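Local atomic coordinates of histidine acid phosphatase (Bifidobacterium longum subsp. infantis, PDB entry 6RXD), a protein that probably removes phosphate groups from inositol polyphosphates such as phytate, and from 2,3-bisphosphoglycerate, as a histidine acid phosphatase of the MINPP1 subfamily. Residues 105-117 against 149-161. Sequence-based numbering, arbitrary orientation.
Sequences AQQHYGIGERAYQ and NFEKGFNEASGGR
Tyr-116 OH is gripped twice: Arg-161 NH2 reaches it at 2.8 Å, in the guanidinium plane and nearly straight (163°), and Asp-124, which also salt-bridges Arg-161, hydrogen-bonds the same hydroxyl. Tyr-116 CG stands anti to the backbone N, which lays the ring across the C-terminal end of helix 141-157, by Ala-157 O and Ser-158. Ser-158 CB sits over the centre of one face, while an edge of the ring points at the face of Phe-154 in a T-shaped pair, planes 76° apart. Cutting this side chain back to an alanine is likely to leave Arg-161 and Asp-124 without their shared hydroxyl, open a gap over Ser-158 CB and take the ring edge from Phe-154. Farther back the helices pack closely, their axes 6.5 Å apart and crossing at -40°, because Gly-112 and Gly-153 let the backbones of Phe-150 and Tyr-109 come close. Gly-112 CA lies 3.6 Å from the centroid of the Phe-150 ring, and Gly-153 CA takes the equivalent place over Tyr-109, each ring a knob in the opposite helix. A CB on either glycine would clash with Phe-150 O or Tyr-109 O, which instead receive CA-H...O contacts. Backbone and aromatic faces thus join these helices, with polar bonds pinning the turn that follows the Schellman end of helix 141-157.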
ATOM      1  N   ALA A 105       8.330   9.978   2.804  1.00 13.02           N
ATOM      2  CA  ALA A 105       9.565   9.865   3.561  1.00 14.52           C
ATOM      3  C   ALA A 105       9.274   9.986   5.055  1.00 13.46           C
ATOM      4  O   ALA A 105       9.798   9.204   5.881  1.00 16.60           O
ATOM      5  CB  ALA A 105      10.564  10.949   3.117  1.00 16.48           C
ATOM      6  N   GLN A 106       8.447  10.968   5.411  1.00 15.31           N
ATOM      7  CA  GLN A 106       8.101  11.200   6.815  1.00 17.98           C
ATOM      8  C   GLN A 106       7.345  10.032   7.425  1.00 18.01           C
ATOM      9  O   GLN A 106       7.533   9.725   8.610  1.00 16.83           O
ATOM     10  CB  GLN A 106       7.309  12.503   6.984  1.00 17.90           C
ATOM     11  CG  GLN A 106       8.154  13.751   6.709  0.74 20.54           C
ATOM     12  CD  GLN A 106       7.375  15.056   6.825  0.70 25.18           C
ATOM     13  OE1 GLN A 106       6.171  15.108   6.576  0.72 25.51           O
ATOM     14  NE2 GLN A 106       8.073  16.122   7.194  0.62 27.31           N
ATOM     15  N   GLN A 107       6.498   9.386   6.623  1.00 14.48           N
ATOM     16  CA  GLN A 107       5.740   8.216   7.085  1.00 12.38           C
ATOM     17  C   GLN A 107       6.691   7.155   7.592  1.00 12.91           C
ATOM     18  O   GLN A 107       6.566   6.685   8.717  1.00 14.47           O
ATOM     19  CB  GLN A 107       4.849   7.637   5.970  1.00 11.31           C
ATOM     20  CG  GLN A 107       3.633   8.509   5.620  1.00 10.45           C
ATOM     21  CD  GLN A 107       3.001   8.143   4.279  1.00 14.84           C
ATOM     22  OE1 GLN A 107       3.611   7.443   3.463  1.00 14.21           O
ATOM     23  NE2 GLN A 107       1.774   8.631   4.039  1.00 13.05           N
ATOM     24  N   HIS A 108       7.658   6.796   6.759  1.00 15.68           N
ATOM     25  CA  HIS A 108       8.598   5.742   7.116  1.00 12.10           C
ATOM     26  C   HIS A 108       9.596   6.158   8.186  1.00 14.22           C
ATOM     27  O   HIS A 108       9.974   5.350   9.035  1.00 14.90           O
ATOM     28  CB  HIS A 108       9.261   5.173   5.862  1.00 15.91           C
ATOM     29  CG  HIS A 108       8.390   4.187   5.161  1.00 14.08           C
ATOM     30  ND1 HIS A 108       8.411   2.840   5.462  1.00 18.22           N
ATOM     31  CD2 HIS A 108       7.405   4.355   4.249  1.00 11.92           C
ATOM     32  CE1 HIS A 108       7.497   2.218   4.741  1.00 16.08           C
ATOM     33  NE2 HIS A 108       6.866   3.113   3.999  1.00 14.91           N
ATOM     34  N   TYR A 109      10.000   7.420   8.169  1.00 15.71           N
ATOM     35  CA  TYR A 109      10.879   7.926   9.220  1.00 14.56           C
ATOM     36  C   TYR A 109      10.210   7.743  10.586  1.00 12.94           C
ATOM     37  O   TYR A 109      10.830   7.263  11.536  1.00 14.32           O
ATOM     38  CB  TYR A 109      11.191   9.395   8.944  1.00 11.45           C
ATOM     39  CG  TYR A 109      12.222   9.997   9.879  1.00 18.15           C
ATOM     40  CD1 TYR A 109      13.559  10.077   9.506  1.00 25.27           C
ATOM     41  CD2 TYR A 109      11.852  10.489  11.126  1.00 22.00           C
ATOM     42  CE1 TYR A 109      14.501  10.629  10.349  1.00 27.41           C
ATOM     43  CE2 TYR A 109      12.791  11.041  11.981  1.00 26.93           C
ATOM     44  CZ  TYR A 109      14.112  11.105  11.583  1.00 21.39           C
ATOM     45  OH  TYR A 109      15.049  11.659  12.426  1.00 32.16           O
ATOM     46  N   GLY A 110       8.929   8.095  10.677  1.00 14.76           N
ATOM     47  CA  GLY A 110       8.212   7.984  11.937  1.00 17.17           C
ATOM     48  C   GLY A 110       7.987   6.545  12.354  1.00 13.94           C
ATOM     49  O   GLY A 110       8.124   6.194  13.525  1.00 15.40           O
ATOM     50  N   ILE A 111       7.637   5.699  11.395  1.00 11.19           N
ATOM     51  CA  ILE A 111       7.440   4.283  11.692  1.00 13.21           C
ATOM     52  C   ILE A 111       8.741   3.681  12.247  1.00 13.80           C
ATOM     53  O   ILE A 111       8.713   2.918  13.221  1.00 15.22           O
ATOM     54  CB  ILE A 111       6.949   3.500  10.459  1.00 12.04           C
ATOM     55  CG1 ILE A 111       5.561   3.999  10.032  1.00 12.93           C
ATOM     56  CG2 ILE A 111       6.862   2.000  10.783  1.00 13.47           C
ATOM     57  CD1 ILE A 111       5.101   3.470   8.654  1.00 12.66           C
ATOM     58  N   GLY A 112       9.871   4.048  11.645  1.00 13.17           N
ATOM     59  CA  GLY A 112      11.183   3.600  12.109  1.00 11.31           C
ATOM     60  C   GLY A 112      11.558   4.099  13.495  1.00 15.37           C
ATOM     61  O   GLY A 112      12.052   3.320  14.321  1.00 17.81           O
ATOM     62  N   GLU A 113      11.343   5.390  13.753  1.00 16.04           N
ATOM     63  CA  GLU A 113      11.544   5.948  15.096  1.00 15.08           C
ATOM     64  C   GLU A 113      10.768   5.147  16.130  1.00 15.88           C
ATOM     65  O   GLU A 113      11.305   4.758  17.169  1.00 16.21           O
ATOM     66  CB  GLU A 113      11.008   7.378  15.197  1.00 19.21           C
ATOM     67  CG  GLU A 113      11.687   8.455  14.413  1.00 33.07           C
ATOM     68  CD  GLU A 113      11.113   9.820  14.774  1.00 42.15           C
ATOM     69  OE1 GLU A 113       9.887  10.017  14.613  1.00 47.35           O
ATOM     70  OE2 GLU A 113      11.880  10.681  15.251  1.00 40.84           O
ATOM     71  N   ARG A 114       9.482   4.927  15.860  1.00 15.33           N
ATOM     72  CA  ARG A 114       8.621   4.266  16.833  1.00 13.46           C
ATOM     73  C   ARG A 114       8.890   2.764  16.942  1.00 15.84           C
ATOM     74  O   ARG A 114       8.607   2.153  17.974  1.00 17.84           O
ATOM     75  CB  ARG A 114       7.141   4.539  16.517  1.00 15.14           C
ATOM     76  CG  ARG A 114       6.787   6.021  16.580  1.00 16.15           C
ATOM     77  CD  ARG A 114       5.296   6.266  16.381  1.00 16.32           C
ATOM     78  NE  ARG A 114       4.856   5.876  15.039  1.00 15.27           N
ATOM     79  CZ  ARG A 114       4.870   6.687  13.982  1.00 16.95           C
ATOM     80  NH1 ARG A 114       5.296   7.940  14.096  1.00 18.18           N
ATOM     81  NH2 ARG A 114       4.460   6.250  12.803  1.00 14.08           N
ATOM     82  N   ALA A 115       9.440   2.166  15.889  1.00 15.48           N
ATOM     83  CA  ALA A 115       9.844   0.766  15.970  1.00 16.44           C
ATOM     84  C   ALA A 115      10.968   0.597  16.995  1.00 17.46           C
ATOM     85  O   ALA A 115      10.952  -0.343  17.799  1.00 16.26           O
ATOM     86  CB  ALA A 115      10.260   0.223  14.597  1.00 12.83           C
ATOM     87  N   TYR A 116      11.940   1.502  16.988  1.00 15.35           N
ATOM     88  CA  TYR A 116      12.973   1.428  18.015  1.00 15.18           C
ATOM     89  C   TYR A 116      12.372   1.676  19.393  1.00 19.43           C
ATOM     90  O   TYR A 116      12.652   0.942  20.346  1.00 16.80           O
ATOM     91  CB  TYR A 116      14.117   2.425  17.773  1.00 15.85           C
ATOM     92  CG  TYR A 116      14.996   2.522  18.992  1.00 14.45           C
ATOM     93  CD1 TYR A 116      15.829   1.466  19.354  1.00 18.60           C
ATOM     94  CD2 TYR A 116      14.957   3.639  19.816  1.00 19.09           C
ATOM     95  CE1 TYR A 116      16.625   1.530  20.504  1.00 18.60           C
ATOM     96  CE2 TYR A 116      15.753   3.712  20.962  1.00 18.65           C
ATOM     97  CZ  TYR A 116      16.577   2.657  21.292  1.00 21.63           C
ATOM     98  OH  TYR A 116      17.353   2.729  22.423  1.00 21.93           O
ATOM     99  N   GLN A 117      11.552   2.718  19.489  1.00 18.94           N
ATOM    100  CA  GLN A 117      11.021   3.158  20.774  1.00 20.57           C
ATOM    101  C   GLN A 117      10.181   2.083  21.455  1.00 21.00           C
ATOM    102  O   GLN A 117      10.299   1.872  22.669  1.00 20.00           O
ATOM    103  CB  GLN A 117      10.238   4.463  20.603  1.00 23.21           C
ATOM    104  CG  GLN A 117      11.151   5.651  20.331  1.00 23.27           C
ATOM    105  CD  GLN A 117      10.422   6.902  19.897  1.00 34.25           C
ATOM    106  OE1 GLN A 117       9.236   6.868  19.575  1.00 29.91           O
ATOM    107  NE2 GLN A 117      11.140   8.024  19.872  1.00 34.37           N
ATOM    108  N   ASN A 149      14.346   5.516   4.585  1.00 15.52           N
ATOM    109  CA  ASN A 149      13.816   6.493   5.526  1.00 13.21           C
ATOM    110  C   ASN A 149      13.468   5.891   6.884  1.00 16.47           C
ATOM    111  O   ASN A 149      13.684   6.522   7.916  1.00 17.30           O
ATOM    112  CB  ASN A 149      12.623   7.230   4.912  1.00 15.53           C
ATOM    113  CG  ASN A 149      13.059   8.273   3.895  1.00 17.97           C
ATOM    114  OD1 ASN A 149      13.573   9.324   4.268  1.00 20.69           O
ATOM    115  ND2 ASN A 149      12.877   7.980   2.612  1.00 20.33           N
ATOM    116  N   PHE A 150      12.925   4.677   6.879  1.00 14.92           N
ATOM    117  CA  PHE A 150      12.670   3.946   8.113  1.00 15.64           C
ATOM    118  C   PHE A 150      14.001   3.776   8.852  1.00 15.10           C
ATOM    119  O   PHE A 150      14.092   3.991  10.067  1.00 15.96           O
ATOM    120  CB  PHE A 150      12.059   2.582   7.760  1.00 12.48           C
ATOM    121  CG  PHE A 150      11.835   1.652   8.937  1.00 15.50           C
ATOM    122  CD1 PHE A 150      10.546   1.331   9.348  1.00 14.10           C
ATOM    123  CD2 PHE A 150      12.907   1.041   9.578  1.00 16.72           C
ATOM    124  CE1 PHE A 150      10.333   0.445  10.409  1.00 13.83           C
ATOM    125  CE2 PHE A 150      12.702   0.165  10.640  1.00 18.87           C
ATOM    126  CZ  PHE A 150      11.415  -0.137  11.047  1.00 17.76           C
ATOM    127  N   GLU A 151      15.029   3.377   8.110  1.00 16.64           N
ATOM    128  CA  GLU A 151      16.344   3.147   8.691  1.00 18.57           C
ATOM    129  C   GLU A 151      16.917   4.424   9.320  1.00 17.78           C
ATOM    130  O   GLU A 151      17.459   4.395  10.422  1.00 18.98           O
ATOM    131  CB  GLU A 151      17.290   2.579   7.627  1.00 15.96           C
ATOM    132  CG  GLU A 151      18.710   2.329   8.124  1.00 18.88           C
ATOM    133  CD  GLU A 151      19.600   1.723   7.056  1.00 24.77           C
ATOM    134  OE1 GLU A 151      20.421   0.857   7.404  1.00 26.78           O
ATOM    135  OE2 GLU A 151      19.486   2.114   5.878  1.00 24.73           O
ATOM    136  N   LYS A 152      16.760   5.547   8.627  1.00 18.60           N
ATOM    137  CA  LYS A 152      17.187   6.837   9.154  0.85 19.39           C
ATOM    138  C   LYS A 152      16.466   7.203  10.447  1.00 17.91           C
ATOM    139  O   LYS A 152      17.092   7.644  11.409  1.00 21.38           O
ATOM    140  CB  LYS A 152      16.960   7.921   8.108  1.00 22.58           C
ATOM    141  CG  LYS A 152      17.425   9.297   8.518  0.73 25.24           C
ATOM    142  CD  LYS A 152      17.302  10.249   7.343  0.77 27.42           C
ATOM    143  CE  LYS A 152      17.760   9.569   6.057  0.48 38.34           C
ATOM    144  NZ  LYS A 152      17.755  10.488   4.886  1.00 52.05           N
ATOM    145  N   GLY A 153      15.148   7.017  10.466  1.00 15.82           N
ATOM    146  CA  GLY A 153      14.365   7.295  11.653  1.00 16.17           C
ATOM    147  C   GLY A 153      14.736   6.387  12.809  1.00 17.31           C
ATOM    148  O   GLY A 153      14.844   6.843  13.946  1.00 17.75           O
ATOM    149  N   PHE A 154      14.912   5.103  12.519  1.00 14.86           N
ATOM    150  CA  PHE A 154      15.292   4.132  13.534  1.00 15.56           C
ATOM    151  C   PHE A 154      16.636   4.516  14.140  1.00 18.39           C
ATOM    152  O   PHE A 154      16.816   4.484  15.365  1.00 19.15           O
ATOM    153  CB  PHE A 154      15.375   2.740  12.895  1.00 14.16           C
ATOM    154  CG  PHE A 154      15.636   1.620  13.873  1.00 17.68           C
ATOM    155  CD1 PHE A 154      14.587   0.836  14.338  1.00 16.02           C
ATOM    156  CD2 PHE A 154      16.932   1.326  14.292  1.00 18.50           C
ATOM    157  CE1 PHE A 154      14.817  -0.203  15.220  1.00 15.27           C
ATOM    158  CE2 PHE A 154      17.169   0.284  15.181  1.00 19.54           C
ATOM    159  CZ  PHE A 154      16.108  -0.481  15.642  1.00 18.76           C
ATOM    160  N   ASN A 155      17.588   4.866  13.284  1.00 17.66           N
ATOM    161  CA  ASN A 155      18.921   5.219  13.759  1.00 18.52           C
ATOM    162  C   ASN A 155      18.963   6.527  14.545  1.00 20.90           C
ATOM    163  O   ASN A 155      19.723   6.643  15.504  1.00 23.87           O
ATOM    164  CB  ASN A 155      19.916   5.268  12.600  1.00 17.43           C
ATOM    165  CG  ASN A 155      20.262   3.891  12.074  1.00 19.67           C
ATOM    166  OD1 ASN A 155      20.160   2.894  12.793  1.00 21.13           O
ATOM    167  ND2 ASN A 155      20.683   3.826  10.812  1.00 21.87           N
ATOM    168  N   GLU A 156      18.157   7.509  14.143  1.00 17.72           N
ATOM    169  CA  GLU A 156      18.081   8.763  14.885  1.00 21.67           C
ATOM    170  C   GLU A 156      17.513   8.508  16.281  1.00 24.64           C
ATOM    171  O   GLU A 156      18.028   9.022  17.273  1.00 24.47           O
ATOM    172  CB  GLU A 156      17.231   9.796  14.131  1.00 24.57           C
ATOM    173  CG  GLU A 156      17.458  11.252  14.555  0.96 38.94           C
ATOM    174  CD  GLU A 156      16.685  11.652  15.802  0.49 41.91           C
ATOM    175  OE1 GLU A 156      15.790  10.893  16.225  0.35 39.63           O
ATOM    176  OE2 GLU A 156      16.966  12.735  16.357  0.58 43.74           O
ATOM    177  N   ALA A 157      16.459   7.699  16.358  1.00 18.98           N
ATOM    178  CA  ALA A 157      15.816   7.420  17.637  1.00 17.70           C
ATOM    179  C   ALA A 157      16.736   6.672  18.607  1.00 21.94           C
ATOM    180  O   ALA A 157      16.601   6.798  19.821  1.00 21.89           O
ATOM    181  CB  ALA A 157      14.517   6.636  17.422  1.00 19.68           C
ATOM    182  N   SER A 158      17.662   5.888  18.067  1.00 20.79           N
ATOM    183  CA  SER A 158      18.543   5.075  18.896  1.00 20.96           C
ATOM    184  C   SER A 158      19.938   5.678  18.974  1.00 20.58           C
ATOM    185  O   SER A 158      20.867   5.039  19.472  1.00 25.07           O
ATOM    186  CB  SER A 158      18.628   3.649  18.359  1.00 19.81           C
ATOM    187  OG  SER A 158      18.950   3.636  16.982  1.00 21.86           O
ATOM    188  N   GLY A 159      20.087   6.896  18.460  1.00 21.83           N
ATOM    189  CA  GLY A 159      21.356   7.604  18.545  1.00 26.72           C
ATOM    190  C   GLY A 159      22.513   6.890  17.868  1.00 27.87           C
ATOM    191  O   GLY A 159      23.660   6.985  18.321  1.00 28.15           O
ATOM    192  N   GLY A 160      22.211   6.173  16.789  1.00 23.82           N
ATOM    193  CA  GLY A 160      23.227   5.496  16.000  1.00 28.96           C
ATOM    194  C   GLY A 160      23.803   4.228  16.612  1.00 28.14           C
ATOM    195  O   GLY A 160      24.717   3.624  16.046  1.00 27.32           O
ATOM    196  N   ARG A 161      23.264   3.808  17.752  1.00 24.27           N
ATOM    197  CA  ARG A 161      23.845   2.696  18.505  1.00 23.73           C
ATOM    198  C   ARG A 161      23.610   1.317  17.884  1.00 25.88           C
ATOM    199  O   ARG A 161      24.173   0.319  18.361  1.00 24.15           O
ATOM    200  CB  ARG A 161      23.378   2.726  19.969  1.00 22.37           C
ATOM    201  CG  ARG A 161      23.961   3.907  20.765  1.00 23.15           C
ATOM    202  CD  ARG A 161      23.397   4.010  22.183  1.00 22.64           C
ATOM    203  NE  ARG A 161      22.002   4.456  22.190  1.00 24.78           N
ATOM    204  CZ  ARG A 161      20.962   3.660  22.410  1.00 25.88           C
ATOM    205  NH1 ARG A 161      21.152   2.372  22.667  1.00 25.67           N
ATOM    206  NH2 ARG A 161      19.730   4.153  22.383  1.00 28.13           N
TER
HETATM  207  O   HOH W   1      14.254   7.790  21.029  1.00 26.32           O